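Local coordinates for protein acetyltransferase-like, GNAT family (Bacteroides thetaiotaomicron, PDB 3EY5) that probably transfers an acetyl group to an amine substrate, as other N-acetyltransferases of the GNAT family do, at residues E23-V26 with E27-P31; L37-L40 with R41-T44; K163-E166 with G167-K171. One frame throughout, in Å; residues are numbered along the deposited sequence.

Contacts 2 and 3 lie within single helices; contact 1 runs from the last turn of helix 15-28 into the loop after it. Contact 2 is in the next helix, 37-46. These two helices pack together, with Leu-25 CD2 of contact 1 lying 3.5 Å from Leu-40 CD2 of contact 2. Contact 3 is in helix 161-176 near the C-terminus. Its centre is about 28 Å from that of contact 1, on the opposite side of the chain's centre, and about 26 Å from that of contact 2. In GNAT proteins acetyl-coenzyme A usually binds between the strands that correspond here to 74-81 and 106-110. Contact 1 packs on strand 74-81; no cofactor is modelled.

Contact 1 (E23-V26 with E27-P31); sequences ELLV and ESFPP
Ser-28 and Phe-29 close the last turn of their helix against Leu-24 and Leu-25. The hydroxyl of Ser-28 turns back along the helix. With chi1 at -65°, OG sits beside its own backbone N and anti to its carbonyl carbon. From there Ser-28 OG donates to Leu-24 O over 2.8 Å, from above the carbonyl plane. The backbone N of Ser-28 makes a weak bond to the same oxygen. One methyl of Leu-24 rests against the hydroxyl, with Leu-24 CD1 3.6 Å from Ser-28 OG.

Leu-25 O is gripped by two backbone N-H groups. Ser-28 N makes an i to i-3 bond of 3-10 type to Leu-25 O, 3.2 Å long, from well above the carbonyl plane. Phe-29 N reaches Leu-25 O at the same length, from the same face of the carbonyl. An i to i-3 bond is common at a helix end, and Phe-29 is the first residue to leave helical geometry.

Leu-25 and Phe-29 also meet through their side chains, which cross at about a right angle. The leucine has CG anti to its backbone N (chi1 179°), which carries its branch toward the phenyl ring. Leu-25 CD1 then lies 3.7 Å from Phe-29 CD2. Leu-25 O lies at the ring edge, near its plane. On another side of the helix, Glu-27 folds at chi2 (-28°). Glu-27 CG lies 3.5 Å from Glu-23 O, which also accepts the Glu-27 N-H. Glu-27 crosses Val-26 at a slant, with Glu-27 OE2 3.9 Å from Val-26 CG1.

This helix is the first of the two that follow the first strand in the GNAT fold. Leu-25 and Val-26 pack on Leu-37 of helix 37-46, and Leu-24 and Leu-25 on Phe-64 of strand 60-69. The Phe-29 ring meets His-78 of strand 74-81.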
# COMPACT_ATOMS: atom_id res chain seq x y z
N GLU A 23 -0.53 4.06 -15.15
CA GLU A 23 -0.46 5.50 -15.34
C GLU A 23 -0.62 6.24 -13.99
O GLU A 23 0.16 7.15 -13.67
CB GLU A 23 -1.51 5.98 -16.37
CG GLU A 23 -1.46 7.51 -16.65
CD GLU A 23 -1.72 7.92 -18.11
OE1 GLU A 23 -2.37 7.16 -18.87
OE2 GLU A 23 -1.26 9.03 -18.51
N LEU A 24 -1.62 5.84 -13.22
CA LEU A 24 -1.91 6.46 -11.95
C LEU A 24 -0.76 6.28 -10.93
O LEU A 24 -0.38 7.22 -10.21
CB LEU A 24 -3.22 5.89 -11.43
CG LEU A 24 -3.73 6.39 -10.10
CD1 LEU A 24 -3.73 7.95 -10.07
CD2 LEU A 24 -5.15 5.81 -9.86
N LEU A 25 -0.21 5.07 -10.88
CA LEU A 25 1.00 4.78 -10.11
C LEU A 25 2.18 5.72 -10.44
O LEU A 25 2.81 6.28 -9.55
CB LEU A 25 1.45 3.34 -10.35
CG LEU A 25 2.73 2.87 -9.64
CD1 LEU A 25 2.55 2.77 -8.14
CD2 LEU A 25 3.20 1.53 -10.24
N VAL A 26 2.48 5.87 -11.72
CA VAL A 26 3.66 6.65 -12.10
C VAL A 26 3.42 8.14 -11.78
O VAL A 26 4.34 8.90 -11.50
CB VAL A 26 3.98 6.39 -13.58
CG1 VAL A 26 4.97 7.42 -14.15
CG2 VAL A 26 4.51 4.95 -13.75
N GLU A 27 2.16 8.53 -11.80
CA GLU A 27 1.80 9.92 -11.56
C GLU A 27 1.70 10.24 -10.08
O GLU A 27 1.82 11.39 -9.71
CB GLU A 27 0.53 10.31 -12.31
CG GLU A 27 0.75 10.57 -13.80
CD GLU A 27 2.17 11.08 -14.12
OE1 GLU A 27 2.67 12.04 -13.47
OE2 GLU A 27 2.79 10.51 -15.06
N SER A 28 1.52 9.21 -9.26
CA SER A 28 1.33 9.37 -7.84
C SER A 28 2.63 9.28 -7.01
O SER A 28 2.70 9.86 -5.94
CB SER A 28 0.34 8.32 -7.30
OG SER A 28 -0.94 8.51 -7.83
N PHE A 29 3.63 8.55 -7.48
CA PHE A 29 4.80 8.28 -6.65
C PHE A 29 6.05 8.64 -7.43
O PHE A 29 6.05 8.62 -8.67
CB PHE A 29 4.82 6.82 -6.18
CG PHE A 29 3.60 6.41 -5.35
CD1 PHE A 29 3.53 6.71 -3.98
CD2 PHE A 29 2.53 5.75 -5.93
CE1 PHE A 29 2.39 6.35 -3.21
CE2 PHE A 29 1.39 5.39 -5.18
CZ PHE A 29 1.33 5.68 -3.82
N PRO A 30 7.13 9.04 -6.72
CA PRO A 30 8.37 9.21 -7.47
C PRO A 30 8.89 7.84 -7.93
O PRO A 30 8.61 6.84 -7.27
CB PRO A 30 9.32 9.86 -6.45
CG PRO A 30 8.38 10.51 -5.47
CD PRO A 30 7.26 9.51 -5.33
N PRO A 31 9.58 7.80 -9.09
CA PRO A 31 10.08 6.55 -9.68
C PRO A 31 10.86 5.66 -8.70
O PRO A 31 10.82 4.41 -8.82
CB PRO A 31 11.01 7.03 -10.83
CG PRO A 31 11.07 8.57 -10.71
CD PRO A 31 9.84 8.97 -9.96

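Contact 2 (L37-L40 with R41-T44); sequences LEHL and REYT
Leu-40 and Thr-44 form the tight, buried side of this helical turn. Leu-40 O accepts two bonds from Thr-44. The backbone Thr-44 N reaches Leu-40 O over 3.0 Å from one face of the carbonyl. The hydroxyl, Thr-44 OG1, reaches Leu-40 O over 2.9 Å from the other face. A chi1 of -66° makes this possible by placing OG1 beside the threonine's own N. Leu-40 CD1 lies next to the hydroxyl, and Tyr-18 of helix 15-28 touches both residues. The hydroxyl has a second partner, the side-chain ND2 of Asn-52, so it is held between helix and strand.

Tyr-43 also sits close. Its ring edge faces the carbonyl of the residue one turn back, with Tyr-43 CD2 3.0 Å from His-39 O. The same oxygen accepts the Tyr-43 N-H.

The opposite character is seen around Glu-38, His-39 and Glu-42, which are more exposed. Glu-42 CG packs 3.2 Å from Glu-38 O. The two carboxylates are turned 71° from each other, and Glu-38 OE2 comes within 3.3 Å of Glu-42 OE2. His-39 runs side by side with Glu-42, its ring 36° from the carboxylate plane. Glu-42 OE1 is 3.7 Å from His-39 ND1, too long for a firm bond. This contact covers His-39 ND1, and no polar partner is modelled for it.

The nearby imidazole may ease the repulsion between the acids if it is charged. The two acids may share a raised proton affinity, whereas Thr-44 is fixed by two bonds to Leu-40 O and one to Asn-52.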
# COMPACT_ATOMS: atom_id res chain seq x y z
N LEU A 37 8.76 -1.10 -13.72
CA LEU A 37 7.45 -1.43 -14.25
C LEU A 37 7.41 -2.85 -14.82
O LEU A 37 6.50 -3.63 -14.49
CB LEU A 37 6.98 -0.39 -15.26
CG LEU A 37 6.62 0.99 -14.66
CD1 LEU A 37 5.81 1.77 -15.71
CD2 LEU A 37 5.82 0.87 -13.34
N GLU A 38 8.41 -3.22 -15.62
CA GLU A 38 8.48 -4.60 -16.13
C GLU A 38 8.36 -5.62 -15.00
O GLU A 38 7.76 -6.67 -15.20
CB GLU A 38 9.74 -4.87 -16.99
CG GLU A 38 9.53 -6.11 -17.94
CD GLU A 38 10.81 -6.90 -18.31
OE1 GLU A 38 11.93 -6.44 -17.99
OE2 GLU A 38 10.69 -7.98 -18.94
N HIS A 39 8.92 -5.31 -13.82
CA HIS A 39 8.87 -6.19 -12.64
C HIS A 39 7.49 -6.21 -11.99
O HIS A 39 7.01 -7.24 -11.48
CB HIS A 39 9.85 -5.72 -11.58
CG HIS A 39 11.29 -5.94 -11.93
ND1 HIS A 39 11.69 -6.50 -13.12
CD2 HIS A 39 12.42 -5.65 -11.24
CE1 HIS A 39 13.01 -6.56 -13.15
NE2 HIS A 39 13.48 -6.04 -12.03
N LEU A 40 6.89 -5.03 -11.94
CA LEU A 40 5.56 -4.89 -11.38
C LEU A 40 4.57 -5.75 -12.19
O LEU A 40 3.68 -6.39 -11.64
CB LEU A 40 5.18 -3.43 -11.40
CG LEU A 40 3.70 -3.18 -11.25
CD1 LEU A 40 3.21 -3.60 -9.84
CD2 LEU A 40 3.42 -1.70 -11.57
N ARG A 41 4.72 -5.74 -13.51
CA ARG A 41 3.95 -6.64 -14.37
C ARG A 41 4.15 -8.10 -13.98
O ARG A 41 3.17 -8.85 -13.82
CB ARG A 41 4.32 -6.42 -15.83
CG ARG A 41 3.86 -5.06 -16.37
CD ARG A 41 4.12 -4.94 -17.86
NE ARG A 41 3.29 -5.86 -18.64
CZ ARG A 41 2.14 -5.51 -19.24
NH1 ARG A 41 1.69 -4.26 -19.15
NH2 ARG A 41 1.46 -6.42 -19.93
N GLU A 42 5.41 -8.49 -13.79
CA GLU A 42 5.76 -9.84 -13.40
C GLU A 42 5.16 -10.27 -12.04
O GLU A 42 4.64 -11.38 -11.92
CB GLU A 42 7.28 -10.01 -13.43
CG GLU A 42 7.87 -9.84 -14.87
CD GLU A 42 9.41 -9.63 -14.94
OE1 GLU A 42 10.13 -9.74 -13.92
OE2 GLU A 42 9.90 -9.37 -16.06
N TYR A 43 5.23 -9.39 -11.04
CA TYR A 43 4.66 -9.66 -9.71
C TYR A 43 3.15 -9.84 -9.83
O TYR A 43 2.57 -10.77 -9.26
CB TYR A 43 4.99 -8.51 -8.73
CG TYR A 43 6.37 -8.57 -8.07
CD1 TYR A 43 6.51 -8.75 -6.69
CD2 TYR A 43 7.54 -8.47 -8.83
CE1 TYR A 43 7.79 -8.83 -6.08
CE2 TYR A 43 8.82 -8.53 -8.23
CZ TYR A 43 8.94 -8.70 -6.88
OH TYR A 43 10.19 -8.77 -6.31
N THR A 44 2.52 -8.94 -10.57
CA THR A 44 1.08 -8.99 -10.76
C THR A 44 0.57 -10.39 -11.22
O THR A 44 -0.23 -11.02 -10.52
CB THR A 44 0.61 -7.85 -11.71
OG1 THR A 44 0.83 -6.58 -11.08
CG2 THR A 44 -0.86 -8.00 -12.06

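Contact 3 (K163-E166 with G167-K171); sequences KDYE and GIRHK
Asp-164 meets Ile-168 one turn on, its O taking the N-H of Ile-168. Asp-164 CB also packs 3.9 Å from Ile-168 CD1. One residue earlier, Lys-163 is linked to Gly-167 through a water, which donates to Lys-163 O and accepts from Gly-167 N over 2.8 Å. The carboxylate of Asp-164 turns elsewhere, with OD2 bonded to the backbone N of Asp-160.

Tyr-165 points inward from this C-terminal helix, 161-176. The helix lies against strands 131-134 and 136-139, both antiparallel to strand 149-156 in the mixed sheet of this GNAT-family protein. The Tyr-165 side chain packs on Trp-133 and Tyr-137 of these two short strands. Arg-169 passes over one face of the ring, with Arg-169 CB 4.1 Å above the Tyr-165 ring plane and offset toward the rim. Further along, Arg-169 CD lies 3.3 Å from Tyr-165 OH.

Glu-166 bends at chi2 (-59°) and comes alongside the same arginine. Glu-166 OE2 forms a salt bridge with Arg-169 NH2 over 2.6 Å. The carboxylate and guanidinium planes stand 74° apart, so one oxygen meets one nitrogen and the groups do not pair flat. Glu-166 O takes the N-H of His-170.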
# COMPACT_ATOMS: atom_id res chain seq x y z
N LYS A 163 5.10 -7.15 20.54
CA LYS A 163 5.25 -8.57 20.16
C LYS A 163 5.43 -8.91 18.68
O LYS A 163 6.08 -9.90 18.36
CB LYS A 163 4.07 -9.39 20.67
CG LYS A 163 3.91 -9.34 22.17
CD LYS A 163 3.46 -7.95 22.58
CE LYS A 163 3.54 -7.69 24.09
NZ LYS A 163 3.23 -6.24 24.36
N ASP A 164 4.85 -8.11 17.79
CA ASP A 164 4.73 -8.51 16.37
C ASP A 164 5.67 -7.78 15.39
O ASP A 164 5.99 -8.31 14.32
CB ASP A 164 3.26 -8.37 15.92
CG ASP A 164 2.30 -9.21 16.76
OD1 ASP A 164 2.42 -10.45 16.76
OD2 ASP A 164 1.39 -8.65 17.42
N TYR A 165 6.13 -6.59 15.78
CA TYR A 165 6.87 -5.70 14.89
C TYR A 165 8.10 -6.33 14.21
O TYR A 165 8.32 -6.17 13.00
CB TYR A 165 7.31 -4.43 15.62
CG TYR A 165 8.33 -3.66 14.81
CD1 TYR A 165 9.68 -3.66 15.17
CD2 TYR A 165 7.94 -2.97 13.67
CE1 TYR A 165 10.62 -2.96 14.39
CE2 TYR A 165 8.86 -2.27 12.89
CZ TYR A 165 10.20 -2.27 13.25
OH TYR A 165 11.09 -1.58 12.47
N GLU A 166 8.89 -7.06 15.00
CA GLU A 166 10.15 -7.63 14.52
C GLU A 166 9.88 -8.70 13.46
O GLU A 166 10.56 -8.74 12.43
CB GLU A 166 10.98 -8.18 15.68
CG GLU A 166 11.53 -7.07 16.57
CD GLU A 166 12.43 -6.05 15.82
OE1 GLU A 166 12.79 -5.00 16.41
OE2 GLU A 166 12.78 -6.30 14.64
N GLY A 167 8.85 -9.51 13.71
CA GLY A 167 8.47 -10.54 12.78
C GLY A 167 7.86 -9.94 11.53
O GLY A 167 8.05 -10.46 10.44
N ILE A 168 7.11 -8.86 11.68
CA ILE A 168 6.52 -8.23 10.49
C ILE A 168 7.60 -7.53 9.64
O ILE A 168 7.63 -7.71 8.41
CB ILE A 168 5.41 -7.27 10.85
CG1 ILE A 168 4.19 -8.09 11.33
CG2 ILE A 168 5.08 -6.37 9.68
CD1 ILE A 168 3.24 -7.26 12.16
N ARG A 169 8.47 -6.78 10.30
CA ARG A 169 9.58 -6.11 9.60
C ARG A 169 10.35 -7.10 8.79
O ARG A 169 10.67 -6.86 7.63
CB ARG A 169 10.53 -5.48 10.61
CG ARG A 169 11.63 -4.66 9.96
CD ARG A 169 12.55 -4.13 11.02
NE ARG A 169 13.88 -4.72 10.95
CZ ARG A 169 14.23 -5.90 11.48
NH1 ARG A 169 15.48 -6.31 11.36
NH2 ARG A 169 13.34 -6.67 12.12
N HIS A 170 10.66 -8.24 9.41
CA HIS A 170 11.43 -9.26 8.75
C HIS A 170 10.69 -9.77 7.49
O HIS A 170 11.26 -9.82 6.41
CB HIS A 170 11.83 -10.40 9.73
CG HIS A 170 12.65 -11.47 9.07
ND1 HIS A 170 13.98 -11.31 8.76
CD2 HIS A 170 12.31 -12.70 8.62
CE1 HIS A 170 14.43 -12.39 8.16
NE2 HIS A 170 13.44 -13.26 8.06
N LYS A 171 9.42 -10.13 7.64
CA LYS A 171 8.58 -10.51 6.49
C LYS A 171 8.56 -9.48 5.35
O LYS A 171 8.65 -9.86 4.18
CB LYS A 171 7.13 -10.78 6.95
CG LYS A 171 7.00 -11.93 7.94
CD LYS A 171 5.53 -12.28 8.25
CE LYS A 171 5.38 -13.22 9.47
NZ LYS A 171 5.24 -12.50 10.80
O HOH W 1 7.94 -10.56 16.12